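Long-range contacts in alkaline serine protease (Pseudoalteromonas sp., PDB 1Y9Z), which is a cold-adapted, subtilisin-like serine protease that probably hydrolyses peptide bonds in proteins: residues G66-G71 / S207-G212; M175-V180 / S369-H374. All blocks are in the same frame, centred on the assembly; numbering follows the deposited sequence.

Following the chain from the N terminus, segment 66-71 comes first, on helix 65-74. Segment 175-180 follows, on a strand of the mostly parallel central sheet of the subtilisin-like domain. Interaction 1 closes when the chain returns to helix 65-74 at 207-212, with 135 residues between the two segments. The chain then runs into the large second sheet of the insert domain and comes back through strand 362-365. Interaction 2 closes after this excursion, where 369-374 lands on 175-180. The two loops cross, because their segments alternate. V69 of helix 65-74 packs on P373 of helix 368-385, which joins the contacts directly. Together they tie both helices, the end of strand 205-208 and the main sheet.

Interaction 1. Residues G66-G71 / S207-G212; sequences GTHVAG and STVTVG
T67 and H68 belong to the HGTHVAG signature of subtilases, on helix 65-74, and they meet S207 and T208 at the end of strand 205-208. Two hydroxyls of the strand grip the helix backbone. S207 OG donates to H68 O at 2.7 Å, in the carbonyl plane on a lone pair. T208 OG1 donates to T67 O at 2.8 Å from above the carbonyl plane, 42° out of it. The helical N-H of G71 reaches T67 O from the opposite face. G71 suits this spot: its CA is 3.1 Å from T208 OG1, and a CB would run into both hydroxyls. H68 lies three residues on from H65, which lines the inhibitor pocket. Its CG is anti to the backbone N (chi1 -166°), which lays the ring under S207. S207 CB sits 3.3 Å from the ring centroid of H68, and V209 CG1 lies at the ring edge, 3.8 Å from H68 CD2. H68 NE2 is hydrogen-bonded to E363 O. An alanine here would probably leave E363 O without this mate and open a gap beneath S207 CB. T67 CG2 packs 3.7 Å from V209 C, while T67 OG1 turns to D34 N.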
ATOM      1  N   GLY A  66      -8.012  -7.938  -0.337  1.00  8.50           N
ATOM      2  CA  GLY A  66      -9.139  -7.020  -0.308  1.00  8.86           C
ATOM      3  C   GLY A  66      -9.308  -6.301   1.013  1.00  7.79           C
ATOM      4  O   GLY A  66      -9.804  -5.174   1.058  1.00  8.25           O
ATOM      5  N   THR A  67      -8.902  -6.957   2.093  1.00  8.70           N
ATOM      6  CA  THR A  67      -9.008  -6.375   3.422  1.00  8.10           C
ATOM      7  C   THR A  67      -7.957  -5.277   3.591  1.00  7.93           C
ATOM      8  O   THR A  67      -8.212  -4.258   4.235  1.00  8.97           O
ATOM      9  CB  THR A  67      -8.847  -7.472   4.498  1.00  7.82           C
ATOM     10  OG1 THR A  67      -9.960  -8.375   4.413  1.00  8.75           O
ATOM     11  CG2 THR A  67      -8.799  -6.869   5.894  1.00  8.92           C
ATOM     12  N   HIS A  68      -6.783  -5.479   3.001  1.00  6.98           N
ATOM     13  CA  HIS A  68      -5.718  -4.487   3.073  1.00  7.99           C
ATOM     14  C   HIS A  68      -6.169  -3.256   2.277  1.00  8.06           C
ATOM     15  O   HIS A  68      -6.075  -2.123   2.748  1.00  8.69           O
ATOM     16  CB  HIS A  68      -4.428  -5.079   2.497  1.00  8.66           C
ATOM     17  CG  HIS A  68      -3.198  -4.288   2.819  1.00  8.02           C
ATOM     18  ND1 HIS A  68      -2.845  -3.143   2.135  1.00  8.51           N
ATOM     19  CD2 HIS A  68      -2.243  -4.473   3.762  1.00  8.44           C
ATOM     20  CE1 HIS A  68      -1.726  -2.657   2.645  1.00  8.46           C
ATOM     21  NE2 HIS A  68      -1.340  -3.445   3.633  1.00  7.89           N
ATOM     22  N   VAL A  69      -6.681  -3.495   1.074  1.00  7.79           N
ATOM     23  CA  VAL A  69      -7.181  -2.429   0.212  1.00  8.70           C
ATOM     24  C   VAL A  69      -8.300  -1.656   0.923  1.00  8.05           C
ATOM     25  O   VAL A  69      -8.303  -0.423   0.935  1.00  8.03           O
ATOM     26  CB  VAL A  69      -7.701  -3.027  -1.119  1.00  8.41           C
ATOM     27  CG1 VAL A  69      -8.482  -1.988  -1.907  1.00  9.17           C
ATOM     28  CG2 VAL A  69      -6.524  -3.538  -1.945  1.00  8.98           C
ATOM     29  N   ALA A  70      -9.234  -2.385   1.530  1.00  8.10           N
ATOM     30  CA  ALA A  70     -10.350  -1.769   2.245  1.00  9.10           C
ATOM     31  C   ALA A  70      -9.863  -0.909   3.408  1.00  9.48           C
ATOM     32  O   ALA A  70     -10.401   0.171   3.657  1.00  9.41           O
ATOM     33  CB  ALA A  70     -11.304  -2.845   2.753  1.00  9.39           C
ATOM     34  N   GLY A  71      -8.847  -1.391   4.121  1.00  8.99           N
ATOM     35  CA  GLY A  71      -8.306  -0.639   5.240  1.00  9.10           C
ATOM     36  C   GLY A  71      -7.723   0.695   4.804  1.00  8.08           C
ATOM     37  O   GLY A  71      -7.815   1.691   5.522  1.00  9.73           O
ATOM     38  N   SER A 207      -1.636  -1.526   6.564  1.00  8.48           N
ATOM     39  CA  SER A 207      -3.090  -1.543   6.572  1.00  7.73           C
ATOM     40  C   SER A 207      -3.607  -2.793   7.268  1.00  8.04           C
ATOM     41  O   SER A 207      -2.834  -3.625   7.745  1.00  8.61           O
ATOM     42  CB  SER A 207      -3.650  -1.480   5.143  1.00  8.13           C
ATOM     43  OG  SER A 207      -5.058  -1.285   5.154  1.00  8.24           O
ATOM     44  N   THR A 208      -4.927  -2.900   7.325  1.00  8.52           N
ATOM     45  CA  THR A 208      -5.610  -4.033   7.930  1.00  9.11           C
ATOM     46  C   THR A 208      -5.478  -5.288   7.070  1.00  9.35           C
ATOM     47  O   THR A 208      -5.446  -5.211   5.842  1.00  9.52           O
ATOM     48  CB  THR A 208      -7.111  -3.739   8.060  1.00  8.62           C
ATOM     49  OG1 THR A 208      -7.601  -3.267   6.797  1.00  8.63           O
ATOM     50  CG2 THR A 208      -7.371  -2.675   9.115  1.00  9.83           C
ATOM     51  N   VAL A 209      -5.378  -6.441   7.721  1.00  9.19           N
ATOM     52  CA  VAL A 209      -5.350  -7.714   7.010  1.00  9.06           C
ATOM     53  C   VAL A 209      -6.226  -8.667   7.810  1.00  8.81           C
ATOM     54  O   VAL A 209      -6.559  -8.388   8.963  1.00  9.48           O
ATOM     55  CB  VAL A 209      -3.927  -8.318   6.879  1.00  8.77           C
ATOM     56  CG1 VAL A 209      -3.053  -7.417   6.013  1.00 10.38           C
ATOM     57  CG2 VAL A 209      -3.314  -8.537   8.250  1.00  9.98           C
ATOM     58  N   THR A 210      -6.620  -9.776   7.195  1.00  9.27           N
ATOM     59  CA  THR A 210      -7.447 -10.765   7.872  1.00  9.67           C
ATOM     60  C   THR A 210      -6.839 -11.045   9.242  1.00  9.85           C
ATOM     61  O   THR A 210      -5.632 -11.269   9.362  1.00  9.71           O
ATOM     62  CB  THR A 210      -7.511 -12.053   7.048  1.00  9.79           C
ATOM     63  OG1 THR A 210      -8.024 -11.743   5.747  1.00 10.11           O
ATOM     64  CG2 THR A 210      -8.415 -13.082   7.718  1.00 11.97           C
ATOM     65  N   VAL A 211      -7.681 -11.025  10.272  1.00  9.53           N
ATOM     66  CA  VAL A 211      -7.231 -11.232  11.642  1.00 10.52           C
ATOM     67  C   VAL A 211      -6.252 -12.388  11.815  1.00 10.19           C
ATOM     68  O   VAL A 211      -6.521 -13.520  11.408  1.00 11.07           O
ATOM     69  CB  VAL A 211      -8.438 -11.434  12.588  1.00 10.40           C
ATOM     70  CG1 VAL A 211      -7.958 -11.791  13.992  1.00 11.52           C
ATOM     71  CG2 VAL A 211      -9.272 -10.156  12.635  1.00 10.53           C
ATOM     72  N   GLY A 212      -5.107 -12.072  12.415  1.00 10.49           N
ATOM     73  CA  GLY A 212      -4.083 -13.067  12.677  1.00 11.57           C
ATOM     74  C   GLY A 212      -3.109 -13.392  11.559  1.00 11.66           C
ATOM     75  O   GLY A 212      -2.144 -14.118  11.788  1.00 12.83           O
TER

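Interaction 2. Residues M175-V180 / S369-H374; sequences MSVAAV and SMATPH. With PMS (phenylmethanesulfonic acid), chain H.
A371 and T372 rest on V177 and A179 of strand 174-180, in the first turns of helix 368-385. S369 OG is bonded covalently to the sulfur S of the phenylmethanesulfonyl group, at 1.6 Å. This is the expected product of a sulfonyl inhibitor on a serine protease nucleophile. The side chain leads away from the strand, toward the pocket that also holds H65, and T368 OG1 is hydrogen-bonded to the bound group. S369 O takes a hydrogen bond from S129 OG. M370 points its sulfur end away from the strand too, and its CG lies against the ring of H68. A371 carries the contact. Its CB faces the strand and touches A178 O at 3.3 Å. V177 CG1 is anti to the backbone N (chi1 -179°) and reaches A371 CB at 3.7 Å. A179 CB adds a looser touch on A371 CB at 4.2 Å. The segment spells SMATPH, the core of the subtilase signature around the reactive serine. Here the axes of 369-374 and 175-180, a strand segment of the mostly parallel central sheet, come within 6.9 Å, their N-to-C directions 114° apart. The small A371 lets the two come this close. T372 is next. Its OG1 is anti to the carbonyl carbon (chi1 -63°) and is hydrogen-bonded back to T368 O. The same oxygen lies 3.7 Å from V177 CB, so a polar atom satisfied within the helix meets an apolar one. P373 has no N-H to give the turn before, and the helix kinks there. Its ring turns from the strand and packs on I73. H374 ND1 donates to M370 O at 2.8 Å, with M370 O close to the ring plane of H374. This bond bridges the kink and fixes the ring, which also touches T72 and P201.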
ATOM      1  N   MET A 175      -9.017   5.064 -14.608  1.00  9.36           N
ATOM      2  CA  MET A 175      -7.808   5.754 -14.170  1.00  9.21           C
ATOM      3  C   MET A 175      -6.756   4.705 -13.821  1.00  9.75           C
ATOM      4  O   MET A 175      -6.980   3.865 -12.946  1.00 10.95           O
ATOM      5  CB  MET A 175      -8.067   6.609 -12.924  1.00 10.39           C
ATOM      6  CG  MET A 175      -9.014   7.774 -13.116  1.00 10.80           C
ATOM      7  SD  MET A 175      -9.061   8.827 -11.643  1.00 12.33           S
ATOM      8  CE  MET A 175      -7.634   9.873 -11.931  1.00 13.32           C
ATOM      9  N   SER A 176      -5.619   4.741 -14.511  1.00  8.89           N
ATOM     10  CA  SER A 176      -4.534   3.803 -14.241  1.00  8.95           C
ATOM     11  C   SER A 176      -3.647   4.418 -13.164  1.00  8.93           C
ATOM     12  O   SER A 176      -3.078   5.493 -13.355  1.00  9.09           O
ATOM     13  CB  SER A 176      -3.719   3.551 -15.508  1.00  9.47           C
ATOM     14  OG  SER A 176      -2.624   2.698 -15.234  1.00  9.91           O
ATOM     15  N   VAL A 177      -3.521   3.723 -12.038  1.00  7.84           N
ATOM     16  CA  VAL A 177      -2.751   4.215 -10.901  1.00  8.48           C
ATOM     17  C   VAL A 177      -1.373   3.591 -10.712  1.00  8.06           C
ATOM     18  O   VAL A 177      -1.232   2.368 -10.684  1.00  8.30           O
ATOM     19  CB  VAL A 177      -3.550   4.007  -9.595  1.00  8.31           C
ATOM     20  CG1 VAL A 177      -2.764   4.543  -8.404  1.00  9.29           C
ATOM     21  CG2 VAL A 177      -4.899   4.696  -9.700  1.00  9.34           C
ATOM     22  N   ALA A 178      -0.367   4.452 -10.565  1.00  8.00           N
ATOM     23  CA  ALA A 178       1.015   4.033 -10.347  1.00  8.11           C
ATOM     24  C   ALA A 178       1.366   4.147  -8.864  1.00  8.86           C
ATOM     25  O   ALA A 178       0.675   4.826  -8.097  1.00  9.51           O
ATOM     26  CB  ALA A 178       1.960   4.900 -11.167  1.00  9.04           C
ATOM     27  N   ALA A 179       2.451   3.488  -8.472  1.00  8.85           N
ATOM     28  CA  ALA A 179       2.902   3.495  -7.084  1.00  9.30           C
ATOM     29  C   ALA A 179       4.213   4.246  -6.887  1.00 10.50           C
ATOM     30  O   ALA A 179       5.127   4.144  -7.706  1.00 11.34           O
ATOM     31  CB  ALA A 179       3.067   2.059  -6.589  1.00 10.31           C
ATOM     32  N   VAL A 180       4.292   5.003  -5.794  1.00 11.77           N
ATOM     33  CA  VAL A 180       5.508   5.728  -5.430  1.00 10.88           C
ATOM     34  C   VAL A 180       5.743   5.456  -3.949  1.00 11.26           C
ATOM     35  O   VAL A 180       4.825   5.021  -3.244  1.00 10.66           O
ATOM     36  CB  VAL A 180       5.385   7.259  -5.644  1.00 11.53           C
ATOM     37  CG1 VAL A 180       5.164   7.566  -7.115  1.00 11.57           C
ATOM     38  CG2 VAL A 180       4.254   7.821  -4.798  1.00 11.32           C
ATOM     39  N   SER A 369      -1.568  -1.970  -6.283  1.00 10.66           N
ATOM     40  CA  SER A 369      -2.861  -2.333  -5.705  1.00 11.83           C
ATOM     41  C   SER A 369      -3.067  -1.610  -4.381  1.00  9.57           C
ATOM     42  O   SER A 369      -4.188  -1.542  -3.886  1.00  9.95           O
ATOM     43  CB  SER A 369      -2.823  -3.824  -5.761  1.00 16.45           C
ATOM     44  OG  SER A 369      -3.179  -4.557  -6.821  1.00 21.18           O
ATOM     45  N   MET A 370      -1.978  -1.096  -3.807  1.00  8.95           N
ATOM     46  CA  MET A 370      -2.023  -0.354  -2.545  1.00  8.58           C
ATOM     47  C   MET A 370      -2.193   1.135  -2.847  1.00  8.20           C
ATOM     48  O   MET A 370      -2.818   1.871  -2.084  1.00  9.23           O
ATOM     49  CB  MET A 370      -0.734  -0.572  -1.739  1.00  8.45           C
ATOM     50  CG  MET A 370      -0.682  -1.864  -0.921  1.00  9.46           C
ATOM     51  SD  MET A 370      -0.832  -3.408  -1.856  1.00 10.20           S
ATOM     52  CE  MET A 370      -2.571  -3.730  -1.676  1.00 12.50           C
ATOM     53  N   ALA A 371      -1.624   1.582  -3.963  1.00  8.45           N
ATOM     54  CA  ALA A 371      -1.738   2.980  -4.361  1.00  8.64           C
ATOM     55  C   ALA A 371      -3.172   3.258  -4.812  1.00  7.94           C
ATOM     56  O   ALA A 371      -3.738   4.317  -4.524  1.00  9.51           O
ATOM     57  CB  ALA A 371      -0.764   3.276  -5.500  1.00  9.46           C
ATOM     58  N   THR A 372      -3.758   2.289  -5.507  1.00  8.38           N
ATOM     59  CA  THR A 372      -5.112   2.416  -6.025  1.00  8.68           C
ATOM     60  C   THR A 372      -6.158   2.849  -4.987  1.00  9.15           C
ATOM     61  O   THR A 372      -6.890   3.808  -5.223  1.00  8.71           O
ATOM     62  CB  THR A 372      -5.533   1.106  -6.731  1.00 10.16           C
ATOM     63  OG1 THR A 372      -4.665   0.890  -7.855  1.00  9.64           O
ATOM     64  CG2 THR A 372      -6.966   1.188  -7.234  1.00 10.10           C
ATOM     65  N   PRO A 373      -6.248   2.160  -3.832  1.00  9.23           N
ATOM     66  CA  PRO A 373      -7.242   2.573  -2.834  1.00  8.29           C
ATOM     67  C   PRO A 373      -6.995   3.969  -2.261  1.00  9.08           C
ATOM     68  O   PRO A 373      -7.925   4.612  -1.766  1.00  9.10           O
ATOM     69  CB  PRO A 373      -7.165   1.466  -1.776  1.00  9.09           C
ATOM     70  CG  PRO A 373      -5.779   0.923  -1.930  1.00  7.93           C
ATOM     71  CD  PRO A 373      -5.601   0.901  -3.429  1.00  8.30           C
ATOM     72  N   HIS A 374      -5.751   4.440  -2.309  1.00  8.83           N
ATOM     73  CA  HIS A 374      -5.477   5.792  -1.827  1.00  9.14           C
ATOM     74  C   HIS A 374      -6.166   6.740  -2.803  1.00  9.03           C
ATOM     75  O   HIS A 374      -6.810   7.709  -2.404  1.00  9.94           O
ATOM     76  CB  HIS A 374      -3.974   6.104  -1.812  1.00  8.88           C
ATOM     77  CG  HIS A 374      -3.239   5.537  -0.636  1.00  9.45           C
ATOM     78  ND1 HIS A 374      -2.658   4.287  -0.650  1.00  9.19           N
ATOM     79  CD2 HIS A 374      -2.976   6.059   0.586  1.00 10.62           C
ATOM     80  CE1 HIS A 374      -2.065   4.065   0.510  1.00  9.99           C
ATOM     81  NE2 HIS A 374      -2.243   5.125   1.278  1.00 10.02           N
TER
HETATM   82  C   PMS H 601      -1.995  -6.930  -7.807  1.00 26.89           C
HETATM   83  S   PMS H 601      -2.355  -5.169  -8.014  1.00 23.22           S
HETATM   84  C1  PMS H 601      -3.104  -7.861  -8.357  1.00 29.13           C
HETATM   85  C2  PMS H 601      -3.007  -8.297  -9.729  1.00 30.04           C
HETATM   86  C3  PMS H 601      -4.009  -9.159 -10.277  1.00 30.45           C
HETATM   87  C4  PMS H 601      -5.098  -9.563  -9.410  1.00 31.23           C
HETATM   88  C5  PMS H 601      -5.200  -9.139  -8.063  1.00 29.68           C
HETATM   89  C6  PMS H 601      -4.222  -8.278  -7.472  1.00 30.20           C
HETATM   90  O2S PMS H 601      -3.052  -5.009  -9.286  1.00 25.77           O
HETATM   91  O1S PMS H 601      -1.123  -4.416  -8.023  1.00 25.19           O